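Local coordinates for protein beta-L-arabinobiosidase (PDB 5MQR) that probably hydrolyses glycosidic bonds of complex plant pectin in a gut bacterium, acting as an arabinosidase and perhaps also as a sialidase, at residues A[155-158]-A[162-165]; A[202-207]-A[233-238]; A[681-686]-A[690-695]; A[639-644]-A[1009-1014]; A[508-513]-A[545-550]. All blocks are in the same frame, centred on the assembly; numbering follows the deposited sequence.

Contact 1: residues A[155-158]-A[162-165]; sequences FYVS and RLIT
F155-S158 and R162-T165 form the turn end of a beta hairpin in the four-stranded antiparallel sheet of the N-terminal propeller. Y156 and I164 are a hydrogen-bonded pair: I164 N reaches Y156 O at 2.8 Å, nearly straight (172°), and Y156 N returns the bond to I164 O. Beyond them S158 N donates to R162 O at 2.8 Å, and R162 N donates to S158 OG at 3.1 Å. That hydroxyl stands between its backbone N and carbonyl carbon (chi1 80°), which turns it toward the R162 amide. With an alanine here, the R162 amide is likely to lose its mate. On the face of V157 and L163, V157 CG2 touches L163 CD1 at 3.9 Å, while F155 lies alongside T165, its CE1 3.5 Å from T165 OG1, which is hydrogen-bonded to G154 O. R162 salt-bridges E191 and D225, and Y156 OH bonds E234. Backbone bonds thus set the register, while apolar side chains pack on both faces.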
# COMPACT_ATOMS: atom_id res chain seq x y z
N PHE A 155 13.86 30.59 -9.98
CA PHE A 155 15.07 29.80 -10.11
C PHE A 155 15.17 29.14 -11.47
O PHE A 155 14.16 28.66 -11.99
CB PHE A 155 15.09 28.68 -9.07
CG PHE A 155 15.30 29.13 -7.66
CD1 PHE A 155 16.47 29.72 -7.27
CD2 PHE A 155 14.34 28.88 -6.70
CE1 PHE A 155 16.67 30.10 -5.95
CE2 PHE A 155 14.53 29.26 -5.38
CZ PHE A 155 15.70 29.87 -5.01
N TYR A 156 16.39 29.06 -12.02
CA TYR A 156 16.70 28.25 -13.21
C TYR A 156 18.07 27.59 -13.03
O TYR A 156 19.06 28.27 -12.74
CB TYR A 156 16.73 29.13 -14.47
CG TYR A 156 17.20 28.40 -15.72
CD1 TYR A 156 16.45 27.36 -16.24
CD2 TYR A 156 18.37 28.77 -16.38
CE1 TYR A 156 16.84 26.67 -17.36
CE2 TYR A 156 18.78 28.09 -17.51
CZ TYR A 156 18.01 27.04 -18.00
OH TYR A 156 18.36 26.32 -19.14
N VAL A 157 18.15 26.29 -13.26
CA VAL A 157 19.44 25.59 -13.33
C VAL A 157 19.79 25.43 -14.80
O VAL A 157 19.07 24.77 -15.56
CB VAL A 157 19.40 24.20 -12.64
CG1 VAL A 157 20.74 23.47 -12.82
CG2 VAL A 157 19.05 24.35 -11.18
N SER A 158 20.92 26.01 -15.20
CA SER A 158 21.32 26.03 -16.60
C SER A 158 21.87 24.69 -17.07
O SER A 158 22.07 23.75 -16.29
CB SER A 158 22.35 27.13 -16.83
OG SER A 158 23.63 26.71 -16.41
N ARG A 162 24.86 25.79 -13.69
CA ARG A 162 24.78 27.02 -12.88
C ARG A 162 23.37 27.32 -12.35
O ARG A 162 22.35 26.95 -12.96
CB ARG A 162 25.31 28.21 -13.68
CG ARG A 162 26.80 28.10 -13.99
CD ARG A 162 27.22 29.18 -14.97
NE ARG A 162 28.67 29.30 -15.11
CZ ARG A 162 29.39 30.39 -14.83
NH1 ARG A 162 28.86 31.52 -14.38
NH2 ARG A 162 30.71 30.36 -15.03
N LEU A 163 23.31 27.96 -11.18
CA LEU A 163 22.04 28.27 -10.55
C LEU A 163 21.79 29.74 -10.73
O LEU A 163 22.57 30.53 -10.26
CB LEU A 163 22.02 27.90 -9.07
CG LEU A 163 20.70 28.19 -8.31
CD1 LEU A 163 19.50 27.50 -8.94
CD2 LEU A 163 20.82 27.75 -6.87
N ILE A 164 20.71 30.09 -11.42
CA ILE A 164 20.28 31.48 -11.56
C ILE A 164 19.03 31.68 -10.72
O ILE A 164 18.11 30.84 -10.74
CB ILE A 164 20.00 31.87 -13.04
CG1 ILE A 164 21.14 31.42 -13.97
CG2 ILE A 164 19.78 33.37 -13.18
CD1 ILE A 164 22.51 31.95 -13.65
N THR A 165 18.99 32.77 -9.96
CA THR A 165 17.76 33.17 -9.26
C THR A 165 17.28 34.48 -9.88
O THR A 165 18.08 35.25 -10.40
CB THR A 165 17.94 33.23 -7.73
OG1 THR A 165 16.67 33.43 -7.09
CG2 THR A 165 18.91 34.33 -7.32

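Contact 2: residues A[202-207]-A[233-238]; sequences YFIYYN and QEILDN
A classic beta bulge, at which I204 and Y205 both face R187, breaks the outer strand 202-206 of a propeller sheet, and I204 projects from this corner onto I235 and L236 of helix 226-236. The contact is apolar and carried by three side chains. The I204 chain is fully extended: CG1 is anti to the backbone N (chi1 -166°) and chi2 continues the same line, which brings CD1 out to the helix although the nearest CA atoms, those of I204 and L236, are 8.3 Å apart. At its end I204 CD1 meets I235 CD1 at 4.1 Å, the two side chains lying roughly perpendicular. Further back, I204 CG1 lies 4.2 Å from L236 CG, and these two run antiparallel alongside one another. V189 of strand 186-192 also touches I204, and Y241 and M242 of helix 239-242 touch I235. The helix closes with its own polar bonds. D237 N donates to Q233 O at 3.0 Å, and Q233 NE2 reaches D237 OD1 at 3.1 Å, in the amide plane of Q233 but from above the carboxylate plane. N238 then serves as N-cap of the following helix. No hydrogen bond crosses from strand to helix, so the seating of this helix end on the sheet rests here on shape and on the burial of aliphatic surface.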
# COMPACT_ATOMS: atom_id res chain seq x y z
N TYR A 202 21.81 41.68 -12.60
CA TYR A 202 21.54 42.25 -13.90
C TYR A 202 20.05 42.19 -14.23
O TYR A 202 19.30 41.37 -13.70
CB TYR A 202 22.30 41.51 -15.00
CG TYR A 202 23.80 41.46 -14.83
CD1 TYR A 202 24.40 40.43 -14.09
CD2 TYR A 202 24.63 42.38 -15.45
CE1 TYR A 202 25.79 40.37 -13.94
CE2 TYR A 202 26.00 42.32 -15.32
CZ TYR A 202 26.57 41.31 -14.56
OH TYR A 202 27.93 41.25 -14.43
N PHE A 203 19.64 43.07 -15.14
CA PHE A 203 18.35 42.98 -15.77
C PHE A 203 18.39 41.98 -16.92
O PHE A 203 19.29 42.01 -17.76
CB PHE A 203 17.90 44.33 -16.30
CG PHE A 203 17.22 45.18 -15.28
CD1 PHE A 203 15.86 45.08 -15.09
CD2 PHE A 203 17.96 46.07 -14.52
CE1 PHE A 203 15.22 45.86 -14.16
CE2 PHE A 203 17.33 46.86 -13.58
CZ PHE A 203 15.96 46.75 -13.39
N ILE A 204 17.38 41.12 -16.95
CA ILE A 204 17.15 40.20 -18.04
C ILE A 204 15.97 40.66 -18.94
O ILE A 204 15.90 40.27 -20.11
CB ILE A 204 16.97 38.77 -17.50
CG1 ILE A 204 17.06 37.73 -18.63
CG2 ILE A 204 15.64 38.61 -16.77
CD1 ILE A 204 17.16 36.28 -18.16
N TYR A 205 15.05 41.46 -18.40
CA TYR A 205 13.91 41.97 -19.15
C TYR A 205 13.55 43.38 -18.67
O TYR A 205 13.53 43.64 -17.46
CB TYR A 205 12.71 41.03 -18.98
CG TYR A 205 11.44 41.52 -19.64
CD1 TYR A 205 11.16 41.22 -20.98
CD2 TYR A 205 10.52 42.31 -18.92
CE1 TYR A 205 9.99 41.67 -21.58
CE2 TYR A 205 9.35 42.77 -19.51
CZ TYR A 205 9.07 42.45 -20.85
OH TYR A 205 7.89 42.92 -21.43
N TYR A 206 13.29 44.27 -19.62
CA TYR A 206 12.80 45.61 -19.31
C TYR A 206 11.35 45.74 -19.75
O TYR A 206 11.00 45.36 -20.88
CB TYR A 206 13.59 46.68 -20.04
CG TYR A 206 15.05 46.73 -19.66
CD1 TYR A 206 15.45 47.27 -18.43
CD2 TYR A 206 16.03 46.25 -20.52
CE1 TYR A 206 16.79 47.33 -18.08
CE2 TYR A 206 17.37 46.31 -20.17
CZ TYR A 206 17.75 46.85 -18.96
OH TYR A 206 19.08 46.89 -18.64
N ASN A 207 10.53 46.27 -18.85
CA ASN A 207 9.19 46.70 -19.22
C ASN A 207 9.32 47.95 -20.09
O ASN A 207 10.33 48.66 -20.02
CB ASN A 207 8.33 46.97 -17.99
CG ASN A 207 7.85 45.69 -17.32
OD1 ASN A 207 8.37 45.29 -16.28
ND2 ASN A 207 6.85 45.06 -17.89
N GLN A 233 20.40 33.57 -21.37
CA GLN A 233 19.82 33.42 -22.70
C GLN A 233 18.93 32.17 -22.81
O GLN A 233 17.94 32.18 -23.55
CB GLN A 233 20.92 33.39 -23.78
CG GLN A 233 20.40 33.52 -25.21
CD GLN A 233 19.59 34.80 -25.41
OE1 GLN A 233 20.09 35.89 -25.16
NE2 GLN A 233 18.34 34.67 -25.83
N GLU A 234 19.29 31.10 -22.09
CA GLU A 234 18.50 29.87 -22.01
C GLU A 234 17.13 30.10 -21.37
O GLU A 234 16.18 29.40 -21.71
CB GLU A 234 19.20 28.78 -21.19
CG GLU A 234 20.38 28.10 -21.86
CD GLU A 234 21.20 27.24 -20.91
OE1 GLU A 234 20.68 26.78 -19.87
OE2 GLU A 234 22.38 27.02 -21.22
N ILE A 235 17.06 31.00 -20.39
CA ILE A 235 15.80 31.33 -19.76
C ILE A 235 14.89 31.95 -20.80
O ILE A 235 13.76 31.51 -20.96
CB ILE A 235 15.98 32.30 -18.59
CG1 ILE A 235 16.70 31.58 -17.44
CG2 ILE A 235 14.63 32.83 -18.14
CD1 ILE A 235 17.30 32.53 -16.43
N LEU A 236 15.41 32.95 -21.51
CA LEU A 236 14.66 33.66 -22.56
C LEU A 236 14.24 32.74 -23.70
O LEU A 236 13.19 32.94 -24.28
CB LEU A 236 15.47 34.83 -23.13
CG LEU A 236 15.72 36.03 -22.21
CD1 LEU A 236 16.71 37.02 -22.84
CD2 LEU A 236 14.41 36.72 -21.86
N ASP A 237 15.04 31.73 -24.01
CA ASP A 237 14.71 30.77 -25.07
C ASP A 237 13.86 29.61 -24.60
O ASP A 237 13.59 28.70 -25.37
CB ASP A 237 16.00 30.25 -25.74
CG ASP A 237 16.82 31.35 -26.44
OD1 ASP A 237 16.30 32.47 -26.73
OD2 ASP A 237 18.02 31.10 -26.70
N ASN A 238 13.43 29.61 -23.34
CA ASN A 238 12.64 28.53 -22.82
C ASN A 238 11.18 28.98 -22.63
O ASN A 238 10.88 29.72 -21.70
CB ASN A 238 13.24 28.04 -21.51
CG ASN A 238 12.63 26.75 -21.04
OD1 ASN A 238 11.43 26.54 -21.16
ND2 ASN A 238 13.46 25.87 -20.52

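Contact 3: residues A[681-686]-A[690-695]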
# COMPACT_ATOMS: atom_id res chain seq x y z
N LYS A 681 -18.30 -25.83 5.33
CA LYS A 681 -19.46 -26.69 5.58
C LYS A 681 -19.06 -28.08 6.03
O LYS A 681 -19.85 -28.78 6.67
CB LYS A 681 -20.33 -26.83 4.33
CG LYS A 681 -21.07 -25.56 3.91
CD LYS A 681 -21.74 -25.76 2.55
CE LYS A 681 -22.66 -24.60 2.18
NZ LYS A 681 -23.91 -24.59 3.00
N HIS A 682 -17.83 -28.48 5.67
CA HIS A 682 -17.35 -29.84 5.91
C HIS A 682 -16.68 -30.05 7.25
O HIS A 682 -16.34 -31.18 7.60
CB HIS A 682 -16.47 -30.31 4.75
CG HIS A 682 -17.23 -30.44 3.48
ND1 HIS A 682 -17.86 -31.61 3.12
CD2 HIS A 682 -17.51 -29.54 2.52
CE1 HIS A 682 -18.48 -31.42 1.97
NE2 HIS A 682 -18.30 -30.17 1.59
N ILE A 683 -16.53 -28.99 8.03
CA ILE A 683 -16.09 -29.16 9.40
C ILE A 683 -17.27 -29.74 10.19
O ILE A 683 -18.34 -29.11 10.25
CB ILE A 683 -15.62 -27.83 9.97
CG1 ILE A 683 -14.41 -27.34 9.15
CG2 ILE A 683 -15.27 -27.98 11.45
CD1 ILE A 683 -14.07 -25.88 9.35
N LYS A 684 -17.06 -30.91 10.78
CA LYS A 684 -18.13 -31.64 11.48
C LYS A 684 -17.77 -31.93 12.93
O LYS A 684 -16.68 -32.41 13.20
CB LYS A 684 -18.32 -32.96 10.75
CG LYS A 684 -19.54 -33.77 11.17
CD LYS A 684 -19.63 -34.98 10.24
CE LYS A 684 -20.73 -35.95 10.65
NZ LYS A 684 -22.02 -35.22 10.68
N GLU A 685 -18.68 -31.67 13.87
CA GLU A 685 -18.42 -32.06 15.27
C GLU A 685 -18.54 -33.57 15.40
O GLU A 685 -19.40 -34.17 14.75
CB GLU A 685 -19.34 -31.31 16.26
CG GLU A 685 -19.10 -29.80 16.22
CD GLU A 685 -19.87 -28.94 17.23
OE1 GLU A 685 -20.83 -29.40 17.91
OE2 GLU A 685 -19.49 -27.73 17.31
N THR A 686 -17.63 -34.20 16.14
CA THR A 686 -17.72 -35.63 16.47
C THR A 686 -17.35 -35.81 17.93
O THR A 686 -16.74 -34.94 18.51
CB THR A 686 -16.81 -36.54 15.59
OG1 THR A 686 -15.50 -36.68 16.17
CG2 THR A 686 -16.69 -36.03 14.16
N TYR A 690 -13.21 -32.43 15.83
CA TYR A 690 -13.63 -32.12 14.48
C TYR A 690 -13.17 -33.16 13.47
O TYR A 690 -12.07 -33.69 13.59
CB TYR A 690 -13.12 -30.75 14.04
CG TYR A 690 -13.66 -29.54 14.80
CD1 TYR A 690 -15.02 -29.20 14.74
CD2 TYR A 690 -12.80 -28.71 15.52
CE1 TYR A 690 -15.51 -28.06 15.38
CE2 TYR A 690 -13.29 -27.58 16.19
CZ TYR A 690 -14.64 -27.27 16.11
OH TYR A 690 -15.13 -26.16 16.76
N GLY A 691 -14.07 -33.45 12.53
CA GLY A 691 -13.81 -34.28 11.37
C GLY A 691 -14.01 -33.42 10.13
O GLY A 691 -14.58 -32.33 10.24
N MSE A 692 -13.52 -33.90 8.98
CA MSE A 692 -13.76 -33.27 7.68
C MSE A 692 -14.36 -34.26 6.71
O MSE A 692 -13.73 -35.26 6.32
CB MSE A 692 -12.51 -32.61 7.09
CG MSE A 692 -12.79 -32.01 5.72
SE MSE A 692 -11.48 -30.60 5.30
CE MSE A 692 -12.23 -29.05 6.28
N THR A 693 -15.59 -33.95 6.28
CA THR A 693 -16.31 -34.73 5.30
C THR A 693 -15.90 -34.43 3.85
O THR A 693 -15.20 -33.44 3.56
CB THR A 693 -17.82 -34.48 5.44
OG1 THR A 693 -18.07 -33.07 5.40
CG2 THR A 693 -18.35 -35.02 6.78
N GLU A 694 -16.35 -35.32 2.96
CA GLU A 694 -16.20 -35.23 1.51
C GLU A 694 -17.58 -34.93 0.88
O GLU A 694 -17.75 -33.88 0.21
CB GLU A 694 -15.60 -36.54 0.96
CG GLU A 694 -15.44 -36.62 -0.55
CD GLU A 694 -15.21 -38.03 -1.08
OE1 GLU A 694 -14.13 -38.61 -0.87
OE2 GLU A 694 -16.10 -38.55 -1.77
N PHE A 695 -18.53 -35.85 1.10
CA PHE A 695 -19.95 -35.67 0.80
C PHE A 695 -20.61 -35.14 2.07
O PHE A 695 -20.34 -35.66 3.16
CB PHE A 695 -20.64 -36.99 0.50
CG PHE A 695 -20.43 -37.51 -0.90
CD1 PHE A 695 -21.23 -37.07 -1.94
CD2 PHE A 695 -19.49 -38.49 -1.16
CE1 PHE A 695 -21.08 -37.57 -3.22
CE2 PHE A 695 -19.32 -38.99 -2.44
CZ PHE A 695 -20.13 -38.54 -3.47
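H682 ND1 and T693 OG1 lie 2.7 Å apart in a hydrogen bond whose donor could be either, T693 OG1 lying at the edge of the imidazole near its plane. T693 N also donates to H682 O at 3.2 Å, so this one residue grips both ring and backbone of the histidine. Further along, K684 and G691 form a hydrogen-bonded pair, with G691 N to K684 O at 2.9 Å and K684 N to G691 O. On the opposite face from K684, I683 divides its branches: CG2, anti to the backbone N, presses on Y690 CD1 at 3.5 Å, while CG1 meets the CE methyl of selenomethionine M692 at 4.0 Å. The lysine's aliphatic stem crosses T693, its CD 3.7 Å from T693 CG2. A second shell fixes these groups: Y1015 O takes H682 NE2, Q643 NE2 reaches T693 OG1, and helices 712-719 and 726-737 pack against M692. Together the pairs make a short two-stranded antiparallel beta hairpin, appended to the end of helix 666-680 in the helical part of the enzyme.

Contact 4: residues A[639-644]-A[1009-1014]; sequences ENIVQA and DQERSR
N640 ND2 is held by two acceptors: E1011 OE2 at 2.9 Å and a water at 3.1 Å. The carboxylate bond is fairly straight (158°), lies close to the amide plane and uses the anti lone pair of OE2. The water passes both its protons on, to E1011 O in the 3-10 segment and R1014 O just after it, tying the asparagine to that backbone. N640 CG sits between the backbone N and the carbonyl carbon (chi1 62°), bringing the amide over one face of the R1014 guanidinium. The two planes are stacked, 21° apart, with N640 CB 3.7 Å from R1014 NH1. D638 holds that same NH1 in a salt bridge, and I641 CD1 borders E1011 OE2 at 3.9 Å. A leucine in place of N640 would probably leave E1011 OE2 without its amide donor and the water without one of its three mates. A neutral amide set between a carboxylate and a guanidinium thus joins two loops 365 residues apart through polar surface groups.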
# COMPACT_ATOMS: atom_id res chain seq x y z
N GLU A 639 -29.77 -23.73 2.42
CA GLU A 639 -28.78 -24.46 3.18
C GLU A 639 -29.32 -25.89 3.40
O GLU A 639 -30.15 -26.11 4.26
CB GLU A 639 -28.53 -23.74 4.50
CG GLU A 639 -27.39 -24.30 5.33
CD GLU A 639 -27.06 -23.45 6.56
OE1 GLU A 639 -27.92 -22.68 7.01
OE2 GLU A 639 -25.92 -23.57 7.08
N ASN A 640 -28.85 -26.84 2.60
CA ASN A 640 -29.43 -28.19 2.62
C ASN A 640 -29.04 -29.00 3.84
O ASN A 640 -29.88 -29.77 4.38
CB ASN A 640 -29.10 -28.98 1.34
CG ASN A 640 -27.61 -29.21 1.13
OD1 ASN A 640 -26.80 -28.32 1.37
ND2 ASN A 640 -27.24 -30.42 0.69
N ILE A 641 -27.79 -28.86 4.27
CA ILE A 641 -27.24 -29.64 5.39
C ILE A 641 -26.35 -28.75 6.22
O ILE A 641 -25.47 -28.06 5.68
CB ILE A 641 -26.43 -30.84 4.88
CG1 ILE A 641 -27.35 -31.91 4.29
CG2 ILE A 641 -25.63 -31.47 6.02
CD1 ILE A 641 -26.62 -33.01 3.52
N VAL A 642 -26.57 -28.75 7.53
CA VAL A 642 -25.81 -27.94 8.48
C VAL A 642 -24.90 -28.82 9.31
O VAL A 642 -25.37 -29.75 9.94
CB VAL A 642 -26.76 -27.18 9.43
CG1 VAL A 642 -25.96 -26.36 10.46
CG2 VAL A 642 -27.71 -26.29 8.63
N GLN A 643 -23.60 -28.52 9.33
CA GLN A 643 -22.67 -29.24 10.19
C GLN A 643 -22.16 -28.28 11.27
O GLN A 643 -22.98 -27.55 11.84
CB GLN A 643 -21.62 -29.95 9.33
CG GLN A 643 -22.28 -31.04 8.47
CD GLN A 643 -21.32 -32.08 7.92
OE1 GLN A 643 -21.63 -33.26 7.95
NE2 GLN A 643 -20.16 -31.65 7.39
N ALA A 644 -20.88 -28.26 11.60
CA ALA A 644 -20.44 -27.51 12.79
C ALA A 644 -20.59 -25.99 12.67
O ALA A 644 -20.74 -25.32 13.66
CB ALA A 644 -18.99 -27.84 13.12
N ASP A 1009 -29.01 -31.77 -10.91
CA ASP A 1009 -29.46 -31.08 -9.69
C ASP A 1009 -29.49 -32.00 -8.45
O ASP A 1009 -30.03 -31.60 -7.44
CB ASP A 1009 -30.85 -30.49 -9.91
CG ASP A 1009 -30.86 -29.47 -11.00
OD1 ASP A 1009 -30.00 -28.59 -10.98
OD2 ASP A 1009 -31.74 -29.52 -11.87
N GLN A 1010 -28.90 -33.20 -8.52
CA GLN A 1010 -28.90 -34.13 -7.38
C GLN A 1010 -28.15 -33.52 -6.19
O GLN A 1010 -27.07 -32.92 -6.32
CB GLN A 1010 -28.27 -35.47 -7.75
CG GLN A 1010 -29.03 -36.27 -8.79
CD GLN A 1010 -28.27 -37.51 -9.26
OE1 GLN A 1010 -27.74 -38.26 -8.46
NE2 GLN A 1010 -28.24 -37.74 -10.57
N GLU A 1011 -28.73 -33.71 -5.02
CA GLU A 1011 -28.25 -33.10 -3.79
C GLU A 1011 -26.83 -33.52 -3.41
O GLU A 1011 -26.05 -32.70 -2.91
CB GLU A 1011 -29.19 -33.41 -2.62
CG GLU A 1011 -28.83 -32.62 -1.38
CD GLU A 1011 -29.73 -32.88 -0.20
OE1 GLU A 1011 -30.77 -33.56 -0.32
OE2 GLU A 1011 -29.35 -32.37 0.88
N ARG A 1012 -26.53 -34.78 -3.60
CA ARG A 1012 -25.21 -35.33 -3.26
C ARG A 1012 -23.99 -34.51 -3.74
O ARG A 1012 -22.96 -34.46 -3.05
CB ARG A 1012 -25.07 -36.76 -3.78
CG ARG A 1012 -25.22 -36.90 -5.29
CD ARG A 1012 -25.09 -38.37 -5.70
NE ARG A 1012 -23.70 -38.74 -5.96
CZ ARG A 1012 -23.27 -39.97 -6.19
NH1 ARG A 1012 -24.10 -41.02 -6.18
NH2 ARG A 1012 -21.98 -40.17 -6.45
N SER A 1013 -24.09 -33.93 -4.94
CA SER A 1013 -22.96 -33.22 -5.54
C SER A 1013 -22.71 -31.84 -4.94
O SER A 1013 -21.62 -31.30 -5.09
CB SER A 1013 -23.16 -33.04 -7.03
OG SER A 1013 -23.05 -34.28 -7.67
N ARG A 1014 -23.73 -31.26 -4.31
CA ARG A 1014 -23.65 -29.88 -3.85
C ARG A 1014 -22.56 -29.72 -2.81
O ARG A 1014 -22.53 -30.48 -1.84
CB ARG A 1014 -24.99 -29.41 -3.29
CG ARG A 1014 -26.08 -29.29 -4.32
CD ARG A 1014 -27.40 -28.89 -3.69
NE ARG A 1014 -27.32 -27.56 -3.08
CZ ARG A 1014 -28.27 -27.02 -2.32
NH1 ARG A 1014 -29.40 -27.69 -2.07
NH2 ARG A 1014 -28.09 -25.79 -1.81
O HOH W 1 -24.77 -31.83 -0.51

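Contact 5: residues A[508-513]-A[545-550]; sequences GIFRMK and VYVDGK
Apolar packing is the whole of what passes between F510 and M512 on one strand and V545 and V547 on the other. The F510 ring presents its edge to V547, with CE2 3.8 Å from V547 CG2, and the same CE2 is 4.4 Å from V545 CG1. It gets there because its CG is anti to the backbone N (chi1 -175°). Selenomethionine M512 and V545 extend from facing strands and overlap side by side, M512 SE 4.2 Å from V545 CG2. L502 of strand 498-504 touches F510, M512 and V545, and V552 lies beside both valines. Hydrogen bonds stay within each sheet: V547 N to K550 O at 2.9 Å and K550 N to V547 O close a type I' turn, at whose G549 a side chain would strike the preceding carbonyl. The strand axes run nearly antiparallel, 10.3 Å apart, too far for backbone pairing. Two facing sheets, as in the beta sandwiches of many carbohydrate-binding domains, meet here through apolar side chains, with no hydrogen bond between the two segments.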
# COMPACT_ATOMS: atom_id res chain seq x y z
N GLY A 508 -1.35 20.61 37.13
CA GLY A 508 -0.73 19.37 37.58
C GLY A 508 -1.63 18.15 37.56
O GLY A 508 -1.37 17.19 38.28
N ILE A 509 -2.68 18.16 36.74
CA ILE A 509 -3.65 17.06 36.70
C ILE A 509 -3.53 16.31 35.36
O ILE A 509 -3.39 16.92 34.30
CB ILE A 509 -5.08 17.57 36.97
CG1 ILE A 509 -5.20 18.16 38.38
CG2 ILE A 509 -6.09 16.43 36.82
CD1 ILE A 509 -6.47 18.96 38.64
N PHE A 510 -3.57 14.98 35.42
CA PHE A 510 -3.67 14.15 34.23
C PHE A 510 -5.13 13.75 34.20
O PHE A 510 -5.62 13.09 35.13
CB PHE A 510 -2.74 12.94 34.37
CG PHE A 510 -2.66 12.04 33.16
CD1 PHE A 510 -2.69 12.54 31.86
CD2 PHE A 510 -2.52 10.66 33.33
CE1 PHE A 510 -2.59 11.68 30.76
CE2 PHE A 510 -2.45 9.80 32.23
CZ PHE A 510 -2.47 10.32 30.94
N ARG A 511 -5.87 14.21 33.19
CA ARG A 511 -7.32 13.99 33.15
C ARG A 511 -7.83 13.53 31.80
O ARG A 511 -7.16 13.70 30.78
CB ARG A 511 -8.06 15.26 33.55
CG ARG A 511 -7.86 16.45 32.61
CD ARG A 511 -8.61 17.70 33.10
NE ARG A 511 -8.68 18.73 32.05
CZ ARG A 511 -9.45 19.82 32.08
NH1 ARG A 511 -10.26 20.08 33.12
NH2 ARG A 511 -9.41 20.67 31.06
N MSE A 512 -9.03 12.95 31.81
CA MSE A 512 -9.67 12.42 30.62
C MSE A 512 -10.99 13.14 30.36
O MSE A 512 -11.79 13.31 31.29
CB MSE A 512 -9.92 10.94 30.85
CG MSE A 512 -10.81 10.39 29.75
SE MSE A 512 -10.56 8.43 29.65
CE MSE A 512 -11.05 8.02 31.47
N LYS A 513 -11.24 13.51 29.10
CA LYS A 513 -12.50 14.17 28.76
C LYS A 513 -13.58 13.11 28.56
O LYS A 513 -13.44 12.26 27.69
CB LYS A 513 -12.32 15.00 27.50
CG LYS A 513 -13.54 15.82 27.09
CD LYS A 513 -13.21 16.82 25.98
CE LYS A 513 -14.40 17.68 25.58
NZ LYS A 513 -14.97 18.41 26.74
N VAL A 545 -7.74 3.77 30.94
CA VAL A 545 -6.39 4.30 30.95
C VAL A 545 -5.66 3.70 32.15
O VAL A 545 -6.21 3.64 33.26
CB VAL A 545 -6.38 5.83 30.98
CG1 VAL A 545 -4.99 6.38 31.20
CG2 VAL A 545 -6.92 6.36 29.66
N TYR A 546 -4.45 3.23 31.90
CA TYR A 546 -3.61 2.69 32.95
C TYR A 546 -2.35 3.53 33.03
O TYR A 546 -1.80 3.95 32.01
CB TYR A 546 -3.25 1.23 32.65
CG TYR A 546 -4.43 0.28 32.56
CD1 TYR A 546 -5.18 0.15 31.39
CD2 TYR A 546 -4.79 -0.51 33.66
CE1 TYR A 546 -6.27 -0.73 31.33
CE2 TYR A 546 -5.85 -1.40 33.60
CZ TYR A 546 -6.59 -1.50 32.44
OH TYR A 546 -7.64 -2.37 32.43
N VAL A 547 -1.90 3.76 34.25
CA VAL A 547 -0.61 4.37 34.48
C VAL A 547 0.19 3.45 35.39
O VAL A 547 -0.28 3.07 36.49
CB VAL A 547 -0.76 5.76 35.10
CG1 VAL A 547 0.61 6.30 35.55
CG2 VAL A 547 -1.42 6.70 34.09
N ASP A 548 1.40 3.11 34.92
CA ASP A 548 2.31 2.22 35.66
C ASP A 548 1.59 0.94 36.09
O ASP A 548 1.76 0.46 37.19
CB ASP A 548 2.93 2.94 36.89
CG ASP A 548 3.76 4.17 36.50
OD1 ASP A 548 4.28 4.21 35.37
OD2 ASP A 548 3.92 5.09 37.35
N GLY A 549 0.78 0.39 35.20
CA GLY A 549 0.07 -0.85 35.46
C GLY A 549 -1.25 -0.76 36.24
O GLY A 549 -1.91 -1.77 36.39
N LYS A 550 -1.64 0.42 36.73
CA LYS A 550 -2.88 0.57 37.50
C LYS A 550 -3.92 1.38 36.76
O LYS A 550 -3.61 2.42 36.21
CB LYS A 550 -2.57 1.20 38.86
CG LYS A 550 -2.04 0.14 39.84
CD LYS A 550 -0.92 0.63 40.75
CE LYS A 550 -0.26 -0.57 41.43
NZ LYS A 550 0.52 -0.12 42.62

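Along the chain, contacts 1, 2 and 5 follow one another, and then contact 4 closes a long loop inside which contact 3 is nested. Contacts 1 and 2 share one propeller sheet and helix 226-236, with centres 12 Å apart; the helix touches both the hairpin and the outer strand. Contact 5 lies between two facing sheets of the sialidase-like, probably carbohydrate-binding, region, its centre about 56 Å from that of contact 1. Contacts 3 and 4 also touch, through Q643, but their centres lie at least 74 Å from those of contacts 1 and 2, across the chain's centre. Three separate regions are thus marked, the one at contacts 3 and 4 closed by a long-range contact.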